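Local coordinates for protein novel Thermotoga maritima enzyme TM1112 (Thermotoga maritima, PDB 1O5U) that is of unknown function but has the small beta-barrel fold of the cupin family and is probably an enzyme, at residues Thr49-Val60 and Val90-Phe101. Numbering follows the deposited sequence. Where two conformers were deposited one is given.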
loop_
_atom_site.group_PDB
_atom_site.type_symbol
_atom_site.label_atom_id
_atom_site.label_comp_id
_atom_site.label_asym_id
_atom_site.label_seq_id
_atom_site.Cartn_x
_atom_site.Cartn_y
_atom_site.Cartn_z
ATOM N N THR A 49 -11.945 -1.896 5.176
ATOM C CA THR A 49 -11.370 -3.150 5.645
ATOM C C THR A 49 -9.870 -2.989 5.928
ATOM O O THR A 49 -9.252 -1.971 5.606
ATOM C CB THR A 49 -11.550 -4.251 4.562
ATOM O OG1 THR A 49 -10.719 -3.947 3.440
ATOM C CG2 THR A 49 -13.017 -4.276 3.989
ATOM N N ASN A 50 -9.288 -4.010 6.541
ATOM C CA ASN A 50 -7.839 -4.168 6.528
ATOM C C ASN A 50 -7.422 -4.403 5.088
ATOM O O ASN A 50 -8.186 -4.902 4.286
ATOM C CB ASN A 50 -7.392 -5.360 7.389
ATOM C CG ASN A 50 -7.673 -5.182 8.856
ATOM O OD1 ASN A 50 -7.347 -4.158 9.464
ATOM N ND2 ASN A 50 -8.249 -6.221 9.471
ATOM N N GLU A 51 -6.211 -3.993 4.740
ATOM C CA GLU A 51 -5.697 -4.168 3.399
ATOM C C GLU A 51 -4.165 -4.342 3.376
ATOM O O GLU A 51 -3.432 -3.617 4.057
ATOM C CB GLU A 51 -6.082 -2.951 2.538
ATOM C CG GLU A 51 -5.680 -3.162 1.102
ATOM C CD GLU A 51 -6.460 -2.278 0.159
ATOM O OE1 GLU A 51 -6.893 -1.213 0.628
ATOM O OE2 GLU A 51 -6.680 -2.694 -1.016
ATOM N N THR A 52 -3.710 -5.360 2.659
ATOM C CA THR A 52 -2.291 -5.588 2.421
ATOM C C THR A 52 -2.016 -5.385 0.963
ATOM O O THR A 52 -2.778 -5.906 0.148
ATOM C CB THR A 52 -1.922 -7.028 2.836
ATOM O OG1 THR A 52 -2.207 -7.174 4.238
ATOM C CG2 THR A 52 -0.413 -7.285 2.696
ATOM N N CYS A 53 -0.956 -4.629 0.645
ATOM C CA CYS A 53 -0.580 -4.223 -0.725
ATOM C C CYS A 53 0.878 -4.632 -0.893
ATOM O O CYS A 53 1.684 -4.405 0.012
ATOM C CB CYS A 53 -0.701 -2.658 -0.865
ATOM S SG CYS A 53 -2.493 -2.257 -0.680
ATOM N N TYR A 54 1.193 -5.248 -2.019
ATOM C CA TYR A 54 2.572 -5.436 -2.458
ATOM C C TYR A 54 2.852 -4.508 -3.662
ATOM O O TYR A 54 2.198 -4.597 -4.683
ATOM C CB TYR A 54 2.865 -6.894 -2.815
ATOM C CG TYR A 54 4.302 -7.107 -3.218
ATOM C CD1 TYR A 54 4.651 -7.391 -4.545
ATOM C CD2 TYR A 54 5.338 -6.883 -2.299
ATOM C CE1 TYR A 54 5.950 -7.545 -4.909
ATOM C CE2 TYR A 54 6.656 -6.985 -2.692
ATOM C CZ TYR A 54 6.952 -7.342 -3.970
ATOM O OH TYR A 54 8.279 -7.483 -4.330
ATOM N N ILE A 55 3.820 -3.631 -3.517
ATOM C CA ILE A 55 4.118 -2.614 -4.545
ATOM C C ILE A 55 5.062 -3.145 -5.633
ATOM O O ILE A 55 6.255 -3.488 -5.388
ATOM C CB ILE A 55 4.694 -1.306 -3.910
ATOM C CG1 ILE A 55 3.912 -0.833 -2.706
ATOM C CG2 ILE A 55 4.824 -0.185 -4.926
ATOM C CD1 ILE A 55 2.446 -0.643 -2.925
ATOM N N LEU A 56 4.519 -3.209 -6.857
ATOM C CA LEU A 56 5.282 -3.632 -8.008
ATOM C C LEU A 56 6.090 -2.488 -8.608
ATOM O O LEU A 56 7.198 -2.681 -9.082
ATOM C CB LEU A 56 4.337 -4.231 -9.084
ATOM C CG LEU A 56 3.602 -5.519 -8.684
ATOM C CD1 LEU A 56 2.643 -5.962 -9.759
ATOM C CD2 LEU A 56 4.617 -6.623 -8.419
ATOM N N GLU A 57 5.499 -1.295 -8.626
ATOM C CA GLU A 57 6.119 -0.101 -9.150
ATOM C C GLU A 57 5.562 1.102 -8.429
ATOM O O GLU A 57 4.423 1.089 -7.998
ATOM C CB GLU A 57 5.811 0.086 -10.639
ATOM C CG GLU A 57 6.238 -1.042 -11.558
ATOM C CD GLU A 57 7.768 -1.189 -11.681
ATOM O OE1 GLU A 57 8.541 -0.255 -11.369
ATOM O OE2 GLU A 57 8.200 -2.285 -12.109
ATOM N N GLY A 58 6.372 2.149 -8.339
ATOM C CA GLY A 58 5.869 3.439 -7.898
ATOM C C GLY A 58 6.378 3.915 -6.569
ATOM O O GLY A 58 7.275 3.302 -5.981
ATOM N N LYS A 59 5.838 5.033 -6.152
ATOM C CA LYS A 59 6.285 5.725 -4.926
ATOM C C LYS A 59 5.134 6.586 -4.491
ATOM O O LYS A 59 4.604 7.388 -5.286
ATOM C CB LYS A 59 7.495 6.596 -5.159
ATOM C CG LYS A 59 7.968 7.344 -3.878
ATOM C CD LYS A 59 9.144 8.202 -4.114
ATOM C CE LYS A 59 9.651 8.748 -2.819
ATOM N NZ LYS A 59 10.887 9.655 -3.030
ATOM N N VAL A 60 4.764 6.464 -3.217
ATOM C CA VAL A 60 3.649 7.182 -2.644
ATOM C C VAL A 60 4.032 7.708 -1.281
ATOM O O VAL A 60 4.705 6.996 -0.541
ATOM C CB VAL A 60 2.433 6.265 -2.441
ATOM C CG1 VAL A 60 1.215 7.056 -2.007
ATOM C CG2 VAL A 60 2.123 5.516 -3.723
ATOM N N VAL A 90 0.631 10.245 -4.802
ATOM C CA VAL A 90 1.310 9.318 -5.685
ATOM C C VAL A 90 2.370 10.137 -6.455
ATOM O O VAL A 90 2.053 11.010 -7.244
ATOM C CB VAL A 90 0.352 8.671 -6.680
ATOM C CG1 VAL A 90 1.148 7.835 -7.694
ATOM C CG2 VAL A 90 -0.754 7.829 -5.991
ATOM N N LEU A 91 3.637 9.901 -6.162
ATOM C CA LEU A 91 4.724 10.677 -6.742
ATOM C C LEU A 91 5.262 10.037 -8.021
ATOM O O LEU A 91 5.690 10.746 -8.954
ATOM C CB LEU A 91 5.858 10.769 -5.721
ATOM C CG LEU A 91 5.537 11.520 -4.427
ATOM C CD1 LEU A 91 6.685 11.362 -3.471
ATOM C CD2 LEU A 91 5.229 12.978 -4.667
ATOM N N GLU A 92 5.302 8.711 -8.024
ATOM C CA GLU A 92 5.600 7.934 -9.237
ATOM C C GLU A 92 4.469 6.965 -9.457
ATOM O O GLU A 92 4.033 6.306 -8.506
ATOM C CB GLU A 92 6.927 7.205 -9.074
ATOM C CG GLU A 92 8.090 8.167 -8.841
ATOM C CD GLU A 92 9.364 7.459 -8.466
ATOM O OE1 GLU A 92 9.419 6.212 -8.539
ATOM O OE2 GLU A 92 10.304 8.186 -8.077
ATOM N N PRO A 93 3.987 6.810 -10.693
ATOM C CA PRO A 93 2.833 5.935 -10.943
ATOM C C PRO A 93 2.940 4.581 -10.274
ATOM O O PRO A 93 3.966 3.882 -10.401
ATOM C CB PRO A 93 2.820 5.805 -12.468
ATOM C CG PRO A 93 3.460 7.013 -12.918
ATOM C CD PRO A 93 4.459 7.456 -11.930
ATOM N N VAL A 94 1.858 4.189 -9.609
ATOM C CA VAL A 94 1.854 3.001 -8.729
ATOM C C VAL A 94 1.187 1.850 -9.406
ATOM O O VAL A 94 0.214 2.054 -10.132
ATOM C CB VAL A 94 1.389 3.277 -7.282
ATOM C CG1 VAL A 94 2.268 4.284 -6.675
ATOM C CG2 VAL A 94 -0.008 3.737 -7.180
ATOM N N ARG A 95 1.758 0.651 -9.229
ATOM C CA ARG A 95 1.135 -0.636 -9.576
ATOM C C ARG A 95 1.308 -1.549 -8.391
ATOM O O ARG A 95 2.401 -1.692 -7.859
ATOM C CB ARG A 95 1.736 -1.272 -10.817
ATOM C CG ARG A 95 1.127 -2.565 -11.184
ATOM C CD ARG A 95 1.626 -3.133 -12.507
ATOM N NE ARG A 95 1.431 -2.196 -13.592
ATOM C CZ ARG A 95 2.308 -1.917 -14.528
ATOM N NH1 ARG A 95 1.999 -1.011 -15.433
ATOM N NH2 ARG A 95 3.487 -2.517 -14.580
ATOM N N LYS A 96 0.224 -2.158 -7.931
ATOM C CA LYS A 96 0.311 -3.021 -6.754
ATOM C C LYS A 96 -0.647 -4.175 -6.836
ATOM O O LYS A 96 -1.694 -4.102 -7.542
ATOM C CB LYS A 96 0.031 -2.206 -5.488
ATOM C CG LYS A 96 -1.340 -1.725 -5.362
ATOM C CD LYS A 96 -1.513 -0.719 -4.224
ATOM C CE LYS A 96 -2.946 -0.780 -3.710
ATOM N NZ LYS A 96 -3.017 -0.135 -2.351
ATOM N N HIS A 97 -0.280 -5.254 -6.145
ATOM C CA HIS A 97 -1.212 -6.351 -5.795
ATOM C C HIS A 97 -1.841 -6.006 -4.435
ATOM O O HIS A 97 -1.135 -5.475 -3.552
ATOM C CB HIS A 97 -0.453 -7.694 -5.699
ATOM C CG HIS A 97 -0.122 -8.309 -7.026
ATOM N ND1 HIS A 97 -1.049 -9.015 -7.764
ATOM C CD2 HIS A 97 1.038 -8.359 -7.730
ATOM C CE1 HIS A 97 -0.495 -9.429 -8.895
ATOM N NE2 HIS A 97 0.780 -9.054 -8.896
ATOM N N TYR A 98 -3.138 -6.296 -4.244
ATOM C CA TYR A 98 -3.813 -5.937 -2.991
ATOM C C TYR A 98 -4.774 -7.009 -2.541
ATOM O O TYR A 98 -5.352 -7.720 -3.354
ATOM C CB TYR A 98 -4.496 -4.554 -3.066
ATOM C CG TYR A 98 -5.723 -4.557 -3.916
ATOM C CD1 TYR A 98 -6.978 -4.849 -3.380
ATOM C CD2 TYR A 98 -5.636 -4.348 -5.275
ATOM C CE1 TYR A 98 -8.120 -4.888 -4.209
ATOM C CE2 TYR A 98 -6.748 -4.373 -6.082
ATOM C CZ TYR A 98 -7.977 -4.643 -5.572
ATOM O OH TYR A 98 -9.074 -4.684 -6.446
ATOM N N ASN A 99 -4.901 -7.149 -1.221
ATOM C CA ASN A 99 -5.750 -8.178 -0.594
ATOM C C ASN A 99 -6.508 -7.500 0.518
ATOM O O ASN A 99 -5.906 -6.936 1.397
ATOM C CB ASN A 99 -4.899 -9.335 -0.027
ATOM C CG ASN A 99 -5.724 -10.495 0.479
ATOM O OD1 ASN A 99 -6.571 -11.056 -0.258
ATOM N ND2 ASN A 99 -5.493 -10.887 1.746
ATOM N N LEU A 100 -7.833 -7.495 0.418
ATOM C CA LEU A 100 -8.705 -6.963 1.472
ATOM C C LEU A 100 -8.971 -8.080 2.445
ATOM O O LEU A 100 -9.155 -9.211 2.021
ATOM C CB LEU A 100 -10.021 -6.474 0.864
ATOM C CG LEU A 100 -9.897 -5.467 -0.273
ATOM C CD1 LEU A 100 -11.280 -5.068 -0.736
ATOM C CD2 LEU A 100 -9.117 -4.271 0.187
ATOM N N PHE A 101 -8.979 -7.793 3.742
ATOM C CA PHE A 101 -9.226 -8.844 4.712
ATOM C C PHE A 101 -9.796 -8.292 6.014
ATOM O O PHE A 101 -10.218 -9.052 6.899
ATOM C CB PHE A 101 -7.946 -9.674 4.933
ATOM C CG PHE A 101 -6.855 -8.954 5.709
ATOM C CD1 PHE A 101 -6.739 -9.121 7.081
ATOM C CD2 PHE A 101 -5.934 -8.133 5.059
ATOM C CE1 PHE A 101 -5.747 -8.490 7.800
ATOM C CE2 PHE A 101 -4.936 -7.498 5.780
ATOM C CZ PHE A 101 -4.837 -7.668 7.143
ATOM O OXT PHE A 101 -9.902 -7.083 6.185
HETATM O O HOH W 1 -11.202 -5.664 7.986
HETATM O O HOH W 2 -3.336 -10.347 3.590
#
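From Glu51–Leu100 to Ile55–Lys96, strands 51-55 and 93-100 run antiparallel, their axes 4.5 Å apart at 153°, as neighbours in one sheet of the cupin barrel. Past Ile55 the register slips at classic beta bulges: the backbone N atoms of Leu56 and Glu57 both donate to Arg95 O, and further on those of Leu91 and Glu92 both donate to Lys59 O. These lie where the chains turn the corner into the second sheet. Gly58 sits between them at a positive phi, where a side chain would run into Pro93 O and Val94 CG1.

Cys53, Lys96, Glu51 and Tyr98 share one face of the sheet. Lys96 NZ is linked covalently to an unidentified ligand, which may mark the cupin pocket. Glu51 reaches across with CG anti to its own nitrogen (chi1 -174°) and lies alongside Leu100, pointing the same way; its OE2 comes 3.2 Å from Tyr98 CD1, the carboxylate plane turned 74° from the ring. With an alanine at Glu51 the carboxylate is gone, and Leu100 CD2 and the Tyr98 ring would probably lose the group packed against them, opening a gap.

His97, on the other face, is met obliquely by Leu56 CD1, 3.5 Å from its CD2, while His97 ND1 hydrogen-bonds to Trp33 O. Beside it Arg95, bent at chi3, forms a salt bridge through NH1 with Glu37. At the C-terminus Asn50 O is gripped from opposite faces of its plane by Thr49 OG1 and Phe101 N. The Phe101 ring receives Asn50 CB over its centre, a CH-pi contact 3.5 Å from the centroid, and a water donates to Phe101 OXT at 2.6 Å while accepting from Asn50 N.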